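Porin (Pseudomonas aeruginosa, PDB 3T24) forms a beta-barrel channel in the bacterial outer membrane that probably lets small carboxylates pass. Local coordinates at residues S16-N21 against S395-L400; G44-Y49 against I65-V70. All coordinates share one frame; numbering follows the deposited sequence.

Contact 1 (S16-N21 against S395-L400); sequences SIELRN and SYTLPL
Ser395 meets the Glu18 carboxylate tip to tip: Ser395 OG donates to Glu18 OE2 over 2.6 Å and takes the anti lone pair, the one turned away from OE1. Glu18 OE2 also lies in plane at the edge of the Arg20 guanidinium, a long salt bridge of 3.5 Å to Arg20 NE. The other carboxylate oxygen pairs with Arg48 of the next strand, and Arg20 NH1 hydrogen-bonds to the carbonyls of Arg131 and Leu132. Glu18 gets there with CG anti to its backbone N (chi1 -166°) and the chain extended beyond. Thr397 crosses that chain, its OG1 3.2 Å from Glu18 CG, a contact along the aliphatic part of the acid.

The backbones of 16-21 and 395-399 run antiparallel. Ile17 with Leu398 and Leu19 with Tyr396 are the hydrogen-bonded pairs; Leu398 N to Ile17 O, at 2.8 Å, is almost straight (175°). Glu18 with Thr397 is a non-hydrogen-bonded pair between them. These are the first and last strands of the OprD-family barrel, and their pairing closes the cylinder. Ile17, Leu19, Tyr396 and Leu398 project from the sheet face opposite Glu18, consistent with a lipid-facing wall. There Ile17 CG2 packs 4.0 Å from Leu398 CB and 3.9 Å from Leu400 CD2, the latter brought in from just past the strand end.

Glu18 is buried, and its carboxylate is engaged through both oxygens, by a hydroxyl and two arginines. These partners would be expected to favour its charged form, leaving a buried carboxylate whose charge is balanced by Arg20 and Arg48 on what is probably the pore side.

Contact 2 (G44-Y49 against I65-V70); sequences GFLLRY and IGLLGV. With C8E ((hydroxyethyloxy)tri(ethyloxy)octane), chain N.
Leu46 and Leu67 interlock on one face of this strand pair: CD2 of Leu67 lies 3.6 Å from CG of Leu46 and nearly as close to its CD2 methyl, the two side chains crossing at a slant. On the other face Phe45 and Leu68 run alongside each other in the same direction, with Phe45 CD2 4.1 Å from Leu68 CD2. Val70 closes on the ring from its edge, in plane, putting CG1 3.9 Å from Phe45 CE2. The Phe45 ring is swung to that position with CG anti to its carbonyl carbon (chi1 -57°).

Behind the side chains, Phe45 with Leu68 and Leu47 with Gly66 are hydrogen-bonded pairs, each joined by two backbone bonds. The shortest, Leu47 N to Gly66 O, is 2.7 Å long and close to straight at 171°. The two segments belong to the hairpin of strands 33-50 and 58-73, part of the antiparallel wall of an OprD-family barrel.

At Gly66 the absence of a side chain lets a detergent molecule lie against the backbone: C8E C8 is 3.6 Å from Gly66 N, and C8E C7 rests 3.7 Å from Leu47 CB. This marks the face of Phe45, Leu47 and Leu68 as the one that probably meets the membrane. Farther out, Leu133 and Pro134, from a loop on the opposite side of the wall, press on Leu46, and Pro134 also reaches Leu67. Strand 14-30 flanks the 44-49 side, where Leu19 packs on Phe45; strand 96-108 flanks the 65-70 side, where Glu99 touches Leu67.

Contacts 1 and 2 are adjacent parts of one wall, their centres about 9 Å apart, with strands following in the order 386-399, 14-30, 33-50 and 58-73. Contact 1 spans the seam between the chain's two ends; contact 2 joins strands close in sequence. A probable backbone hydrogen bond from Glu18 N to Leu46 O (2.8 Å) ties them together, and Ile17 CD1 packs 3.5 Å from Leu47 CG on the probable lipid side. On the other face, a salt bridge of 3.0 Å from Arg48 NH1 to Glu18 OE1 extends the charged cluster of contact 1 into contact 2. The C8E that touches contact 2 has its C7 atom 7.0 Å from Leu400 CD1.

Contact 1 (S16-N21 against S395-L400)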
ATOM      1  N   SER A  16      13.304  17.526  -5.593  1.00 37.11           N
ATOM      2  CA  SER A  16      11.997  18.017  -5.968  1.00 37.31           C
ATOM      3  C   SER A  16      11.234  18.479  -4.747  1.00 36.08           C
ATOM      4  O   SER A  16      11.553  18.139  -3.612  1.00 32.81           O
ATOM      5  CB  SER A  16      11.211  16.944  -6.723  1.00 32.92           C
ATOM      6  OG  SER A  16      11.041  15.800  -5.904  1.00 41.54           O
ATOM      7  N   ILE A  17      10.249  19.315  -4.991  1.00 35.60           N
ATOM      8  CA  ILE A  17       9.417  19.779  -3.922  1.00 41.45           C
ATOM      9  C   ILE A  17       8.007  19.474  -4.362  1.00 40.78           C
ATOM     10  O   ILE A  17       7.587  19.804  -5.472  1.00 45.29           O
ATOM     11  CB  ILE A  17       9.641  21.282  -3.640  1.00 43.72           C
ATOM     12  CG1 ILE A  17       8.641  21.799  -2.601  1.00 41.55           C
ATOM     13  CG2 ILE A  17       9.589  22.097  -4.935  1.00 53.70           C
ATOM     14  CD1 ILE A  17       8.624  20.974  -1.323  1.00 45.48           C
ATOM     15  N   GLU A  18       7.288  18.778  -3.511  1.00 39.04           N
ATOM     16  CA  GLU A  18       5.904  18.501  -3.813  1.00 43.56           C
ATOM     17  C   GLU A  18       4.994  19.323  -2.901  1.00 42.46           C
ATOM     18  O   GLU A  18       5.165  19.325  -1.674  1.00 33.90           O
ATOM     19  CB  GLU A  18       5.608  17.002  -3.663  1.00 36.44           C
ATOM     20  CG  GLU A  18       4.289  16.597  -4.286  1.00 41.89           C
ATOM     21  CD  GLU A  18       3.882  15.173  -3.932  1.00 46.01           C
ATOM     22  OE1 GLU A  18       4.704  14.456  -3.318  1.00 41.42           O
ATOM     23  OE2 GLU A  18       2.740  14.778  -4.277  1.00 46.79           O
ATOM     24  N   LEU A  19       4.057  20.039  -3.516  1.00 39.69           N
ATOM     25  CA  LEU A  19       2.910  20.571  -2.808  1.00 37.91           C
ATOM     26  C   LEU A  19       1.740  19.552  -2.826  1.00 43.22           C
ATOM     27  O   LEU A  19       1.340  19.038  -3.879  1.00 41.54           O
ATOM     28  CB  LEU A  19       2.468  21.884  -3.428  1.00 45.22           C
ATOM     29  CG  LEU A  19       3.511  22.999  -3.468  1.00 54.71           C
ATOM     30  CD1 LEU A  19       2.884  24.242  -4.082  1.00 52.43           C
ATOM     31  CD2 LEU A  19       4.070  23.282  -2.073  1.00 55.35           C
ATOM     32  N   ARG A  20       1.177  19.284  -1.660  1.00 34.92           N
ATOM     33  CA  ARG A  20       0.164  18.238  -1.561  1.00 47.40           C
ATOM     34  C   ARG A  20      -1.000  18.696  -0.689  1.00 43.22           C
ATOM     35  O   ARG A  20      -0.817  19.068   0.473  1.00 40.15           O
ATOM     36  CB  ARG A  20       0.790  16.946  -1.010  1.00 41.51           C
ATOM     37  CG  ARG A  20       0.066  15.676  -1.416  1.00 52.75           C
ATOM     38  CD  ARG A  20       0.982  14.437  -1.385  1.00 54.42           C
ATOM     39  NE  ARG A  20       0.391  13.352  -2.159  1.00 51.66           N
ATOM     40  CZ  ARG A  20      -0.429  12.454  -1.641  1.00 54.11           C
ATOM     41  NH1 ARG A  20      -0.718  12.511  -0.357  1.00 61.05           N
ATOM     42  NH2 ARG A  20      -0.949  11.498  -2.392  1.00 53.26           N
ATOM     43  N   ASN A  21      -2.191  18.702  -1.273  1.00 44.10           N
ATOM     44  CA  ASN A  21      -3.390  19.067  -0.533  1.00 43.95           C
ATOM     45  C   ASN A  21      -4.319  17.864  -0.354  1.00 41.77           C
ATOM     46  O   ASN A  21      -4.671  17.177  -1.315  1.00 37.84           O
ATOM     47  CB  ASN A  21      -4.112  20.237  -1.197  1.00 46.81           C
ATOM     48  CG  ASN A  21      -5.079  20.929  -0.250  1.00 55.21           C
ATOM     49  OD1 ASN A  21      -6.282  20.684  -0.285  1.00 57.01           O
ATOM     50  ND2 ASN A  21      -4.546  21.774   0.627  1.00 54.77           N
ATOM     51  N   SER A 395      -2.251  17.446  -6.064  1.00 43.23           N
ATOM     52  CA  SER A 395      -0.816  17.211  -6.019  1.00 42.94           C
ATOM     53  C   SER A 395      -0.022  17.860  -7.161  1.00 45.11           C
ATOM     54  O   SER A 395      -0.366  17.744  -8.343  1.00 45.66           O
ATOM     55  CB  SER A 395      -0.541  15.706  -5.950  1.00 44.79           C
ATOM     56  OG  SER A 395       0.852  15.445  -5.962  1.00 50.71           O
ATOM     57  N   TYR A 396       1.058  18.536  -6.801  1.00 41.06           N
ATOM     58  CA  TYR A 396       1.916  19.151  -7.807  1.00 39.45           C
ATOM     59  C   TYR A 396       3.364  18.978  -7.410  1.00 40.17           C
ATOM     60  O   TYR A 396       3.765  19.426  -6.332  1.00 40.03           O
ATOM     61  CB  TYR A 396       1.601  20.641  -7.962  1.00 39.86           C
ATOM     62  CG  TYR A 396       2.393  21.305  -9.065  1.00 44.70           C
ATOM     63  CD1 TYR A 396       2.048  21.109 -10.395  1.00 51.09           C
ATOM     64  CD2 TYR A 396       3.481  22.122  -8.785  1.00 45.78           C
ATOM     65  CE1 TYR A 396       2.756  21.700 -11.421  1.00 48.06           C
ATOM     66  CE2 TYR A 396       4.203  22.729  -9.815  1.00 54.59           C
ATOM     67  CZ  TYR A 396       3.829  22.514 -11.134  1.00 53.50           C
ATOM     68  OH  TYR A 396       4.528  23.090 -12.177  1.00 49.68           O
ATOM     69  N   THR A 397       4.140  18.327  -8.277  1.00 42.36           N
ATOM     70  CA  THR A 397       5.560  18.091  -8.023  1.00 45.95           C
ATOM     71  C   THR A 397       6.481  18.942  -8.910  1.00 53.83           C
ATOM     72  O   THR A 397       6.385  18.911 -10.136  1.00 58.57           O
ATOM     73  CB  THR A 397       5.920  16.602  -8.202  1.00 46.73           C
ATOM     74  OG1 THR A 397       5.188  15.804  -7.251  1.00 43.73           O
ATOM     75  CG2 THR A 397       7.420  16.399  -8.004  1.00 36.70           C
ATOM     76  N   LEU A 398       7.375  19.703  -8.289  1.00 54.03           N
ATOM     77  CA  LEU A 398       8.301  20.546  -9.043  1.00 48.36           C
ATOM     78  C   LEU A 398       9.752  20.130  -8.825  1.00 46.65           C
ATOM     79  O   LEU A 398      10.303  20.300  -7.739  1.00 43.37           O
ATOM     80  CB  LEU A 398       8.126  22.018  -8.667  1.00 52.41           C
ATOM     81  CG  LEU A 398       9.122  22.980  -9.338  1.00 58.32           C
ATOM     82  CD1 LEU A 398       8.953  23.023 -10.867  1.00 49.65           C
ATOM     83  CD2 LEU A 398       9.008  24.378  -8.743  1.00 62.63           C
ATOM     84  N   PRO A 399      10.373  19.577  -9.869  1.00 54.69           N
ATOM     85  CA  PRO A 399      11.795  19.232  -9.844  1.00 57.04           C
ATOM     86  C   PRO A 399      12.579  20.476  -9.511  1.00 59.75           C
ATOM     87  O   PRO A 399      12.187  21.568  -9.912  1.00 59.14           O
ATOM     88  CB  PRO A 399      12.086  18.847 -11.292  1.00 60.70           C
ATOM     89  CG  PRO A 399      10.752  18.448 -11.860  1.00 65.40           C
ATOM     90  CD  PRO A 399       9.757  19.336 -11.185  1.00 62.00           C
ATOM     91  N   LEU A 400      13.666  20.330  -8.771  1.00 58.98           N
ATOM     92  CA  LEU A 400      14.501  21.480  -8.508  1.00 54.62           C
ATOM     93  C   LEU A 400      15.524  21.547  -9.634  1.00 58.83           C
ATOM     94  O   LEU A 400      16.234  22.539  -9.780  1.00 54.69           O
ATOM     95  CB  LEU A 400      15.162  21.373  -7.130  1.00 48.84           C
ATOM     96  CG  LEU A 400      14.129  21.422  -6.000  1.00 52.66           C
ATOM     97  CD1 LEU A 400      14.791  21.422  -4.629  1.00 49.36           C
ATOM     98  CD2 LEU A 400      13.229  22.639  -6.176  1.00 51.03           C
TER

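Contact 2 (G44-Y49 against I65-V70)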
ATOM      1  N   GLY A  44       0.419  19.705   2.585  1.00 35.06           N
ATOM      2  CA  GLY A  44       1.713  19.065   2.697  1.00 32.93           C
ATOM      3  C   GLY A  44       2.794  19.721   1.837  1.00 39.23           C
ATOM      4  O   GLY A  44       2.512  20.258   0.759  1.00 34.01           O
ATOM      5  N   PHE A  45       4.033  19.651   2.330  1.00 42.27           N
ATOM      6  CA  PHE A  45       5.226  20.117   1.633  1.00 40.27           C
ATOM      7  C   PHE A  45       6.234  18.982   1.713  1.00 42.07           C
ATOM      8  O   PHE A  45       6.685  18.631   2.810  1.00 40.92           O
ATOM      9  CB  PHE A  45       5.814  21.350   2.334  1.00 35.08           C
ATOM     10  CG  PHE A  45       4.846  22.492   2.474  1.00 39.79           C
ATOM     11  CD1 PHE A  45       4.747  23.461   1.488  1.00 41.98           C
ATOM     12  CD2 PHE A  45       4.030  22.592   3.590  1.00 40.25           C
ATOM     13  CE1 PHE A  45       3.847  24.505   1.607  1.00 42.18           C
ATOM     14  CE2 PHE A  45       3.130  23.641   3.723  1.00 39.40           C
ATOM     15  CZ  PHE A  45       3.038  24.600   2.724  1.00 41.62           C
ATOM     16  N   LEU A  46       6.576  18.402   0.565  1.00 37.45           N
ATOM     17  CA  LEU A  46       7.483  17.260   0.528  1.00 36.84           C
ATOM     18  C   LEU A  46       8.766  17.530  -0.257  1.00 39.91           C
ATOM     19  O   LEU A  46       8.766  17.622  -1.498  1.00 37.25           O
ATOM     20  CB  LEU A  46       6.785  16.026  -0.035  1.00 35.27           C
ATOM     21  CG  LEU A  46       5.531  15.556   0.709  1.00 37.63           C
ATOM     22  CD1 LEU A  46       4.356  16.470   0.404  1.00 38.00           C
ATOM     23  CD2 LEU A  46       5.202  14.092   0.340  1.00 32.08           C
ATOM     24  N   LEU A  47       9.860  17.640   0.484  1.00 38.18           N
ATOM     25  CA  LEU A  47      11.158  17.898  -0.106  1.00 40.98           C
ATOM     26  C   LEU A  47      11.909  16.606  -0.232  1.00 42.08           C
ATOM     27  O   LEU A  47      12.172  15.933   0.768  1.00 43.56           O
ATOM     28  CB  LEU A  47      11.955  18.884   0.737  1.00 47.79           C
ATOM     29  CG  LEU A  47      11.579  20.333   0.437  1.00 63.28           C
ATOM     30  CD1 LEU A  47      11.954  21.255   1.589  1.00 68.27           C
ATOM     31  CD2 LEU A  47      12.240  20.763  -0.868  1.00 67.56           C
ATOM     32  N   ARG A  48      12.245  16.255  -1.469  1.00 38.73           N
ATOM     33  CA  ARG A  48      12.973  15.020  -1.740  1.00 37.89           C
ATOM     34  C   ARG A  48      14.315  15.268  -2.428  1.00 44.19           C
ATOM     35  O   ARG A  48      14.440  16.132  -3.318  1.00 42.55           O
ATOM     36  CB  ARG A  48      12.124  14.092  -2.590  1.00 40.76           C
ATOM     37  CG  ARG A  48      10.868  13.587  -1.891  1.00 40.11           C
ATOM     38  CD  ARG A  48      10.147  12.629  -2.799  1.00 42.72           C
ATOM     39  NE  ARG A  48       9.080  11.892  -2.123  1.00 51.11           N
ATOM     40  CZ  ARG A  48       7.800  12.253  -2.144  1.00 53.09           C
ATOM     41  NH1 ARG A  48       7.418  13.356  -2.796  1.00 44.57           N
ATOM     42  NH2 ARG A  48       6.900  11.509  -1.513  1.00 56.59           N
ATOM     43  N   TYR A  49      15.317  14.510  -1.993  1.00 39.86           N
ATOM     44  CA  TYR A  49      16.616  14.512  -2.641  1.00 37.23           C
ATOM     45  C   TYR A  49      17.189  13.106  -2.770  1.00 32.45           C
ATOM     46  O   TYR A  49      17.201  12.326  -1.809  1.00 32.51           O
ATOM     47  CB  TYR A  49      17.606  15.444  -1.916  1.00 44.73           C
ATOM     48  CG  TYR A  49      19.045  15.260  -2.364  1.00 43.88           C
ATOM     49  CD1 TYR A  49      19.526  15.881  -3.511  1.00 41.12           C
ATOM     50  CD2 TYR A  49      19.912  14.451  -1.644  1.00 42.70           C
ATOM     51  CE1 TYR A  49      20.823  15.701  -3.927  1.00 41.16           C
ATOM     52  CE2 TYR A  49      21.204  14.268  -2.045  1.00 49.42           C
ATOM     53  CZ  TYR A  49      21.660  14.895  -3.184  1.00 48.20           C
ATOM     54  OH  TYR A  49      22.959  14.699  -3.565  1.00 54.55           O
ATOM     55  N   ILE A  65      14.954  13.260   3.038  1.00 37.00           N
ATOM     56  CA  ILE A  65      13.526  13.497   2.920  1.00 40.84           C
ATOM     57  C   ILE A  65      13.083  14.530   3.966  1.00 41.68           C
ATOM     58  O   ILE A  65      13.428  14.432   5.145  1.00 42.12           O
ATOM     59  CB  ILE A  65      12.754  12.162   3.047  1.00 53.68           C
ATOM     60  CG1 ILE A  65      11.412  12.236   2.334  1.00 61.41           C
ATOM     61  CG2 ILE A  65      12.597  11.745   4.496  1.00 52.77           C
ATOM     62  CD1 ILE A  65      11.530  12.104   0.859  1.00 67.09           C
ATOM     63  N   GLY A  66      12.360  15.548   3.508  1.00 41.13           N
ATOM     64  CA  GLY A  66      11.779  16.561   4.377  1.00 38.03           C
ATOM     65  C   GLY A  66      10.268  16.628   4.189  1.00 42.04           C
ATOM     66  O   GLY A  66       9.767  17.115   3.171  1.00 43.62           O
ATOM     67  N   LEU A  67       9.529  16.127   5.174  1.00 36.30           N
ATOM     68  CA  LEU A  67       8.083  16.063   5.054  1.00 32.37           C
ATOM     69  C   LEU A  67       7.413  16.950   6.107  1.00 40.74           C
ATOM     70  O   LEU A  67       7.623  16.784   7.310  1.00 37.65           O
ATOM     71  CB  LEU A  67       7.618  14.620   5.201  1.00 35.46           C
ATOM     72  CG  LEU A  67       8.295  13.599   4.275  1.00 37.69           C
ATOM     73  CD1 LEU A  67       7.958  12.179   4.712  1.00 30.35           C
ATOM     74  CD2 LEU A  67       7.904  13.834   2.822  1.00 42.97           C
ATOM     75  N   LEU A  68       6.622  17.912   5.649  1.00 40.30           N
ATOM     76  CA  LEU A  68       5.933  18.794   6.576  1.00 40.09           C
ATOM     77  C   LEU A  68       4.454  18.794   6.292  1.00 38.21           C
ATOM     78  O   LEU A  68       4.034  19.139   5.181  1.00 33.34           O
ATOM     79  CB  LEU A  68       6.442  20.230   6.470  1.00 36.99           C
ATOM     80  CG  LEU A  68       5.598  21.251   7.237  1.00 32.46           C
ATOM     81  CD1 LEU A  68       5.522  20.923   8.725  1.00 32.68           C
ATOM     82  CD2 LEU A  68       6.181  22.612   7.046  1.00 36.20           C
ATOM     83  N   GLY A  69       3.677  18.420   7.307  1.00 33.31           N
ATOM     84  CA  GLY A  69       2.233  18.455   7.218  1.00 28.89           C
ATOM     85  C   GLY A  69       1.620  19.464   8.171  1.00 32.06           C
ATOM     86  O   GLY A  69       2.056  19.626   9.316  1.00 33.97           O
ATOM     87  N   VAL A  70       0.595  20.154   7.702  1.00 30.53           N
ATOM     88  CA  VAL A  70      -0.084  21.116   8.552  1.00 40.38           C
ATOM     89  C   VAL A  70      -1.593  21.021   8.386  1.00 40.67           C
ATOM     90  O   VAL A  70      -2.115  21.132   7.273  1.00 44.70           O
ATOM     91  CB  VAL A  70       0.448  22.568   8.334  1.00 47.66           C
ATOM     92  CG1 VAL A  70       1.147  22.696   6.997  1.00 48.11           C
ATOM     93  CG2 VAL A  70      -0.653  23.576   8.459  1.00 46.26           C
TER
HETATM   94  C7  C8E N 405      15.454  18.051   1.495  1.00 62.76           C
HETATM   95  C8  C8E N 405      15.381  17.342   2.845  1.00 71.54           C
HETATM   96  O9  C8E N 405      16.353  17.874   3.721  1.00 75.76           O
HETATM   97  C10 C8E N 405      16.058  17.649   5.085  1.00 71.68           C
HETATM   98  C11 C8E N 405      17.340  17.042   5.646  1.00 71.31           C
HETATM   99  O12 C8E N 405      17.464  17.249   7.038  1.00 72.09           O
HETATM  100  C13 C8E N 405      17.626  16.015   7.703  1.00 68.99           C
HETATM  101  C14 C8E N 405      17.749  16.216   9.210  1.00 69.36           C
HETATM  102  O15 C8E N 405      18.224  15.004   9.757  1.00 72.75           O
HETATM  103  C16 C8E N 405      17.166  14.148  10.137  1.00 76.85           C
HETATM  104  C17 C8E N 405      17.319  13.754  11.600  1.00 80.30           C
HETATM  105  O18 C8E N 405      17.259  14.869  12.466  1.00 81.01           O
HETATM  106  C19 C8E N 405      16.568  14.570  13.663  1.00 82.87           C
HETATM  107  C20 C8E N 405      17.475  14.705  14.884  1.00 87.31           C
HETATM  108  O21 C8E N 405      18.830  14.807  14.498  1.00 89.54           O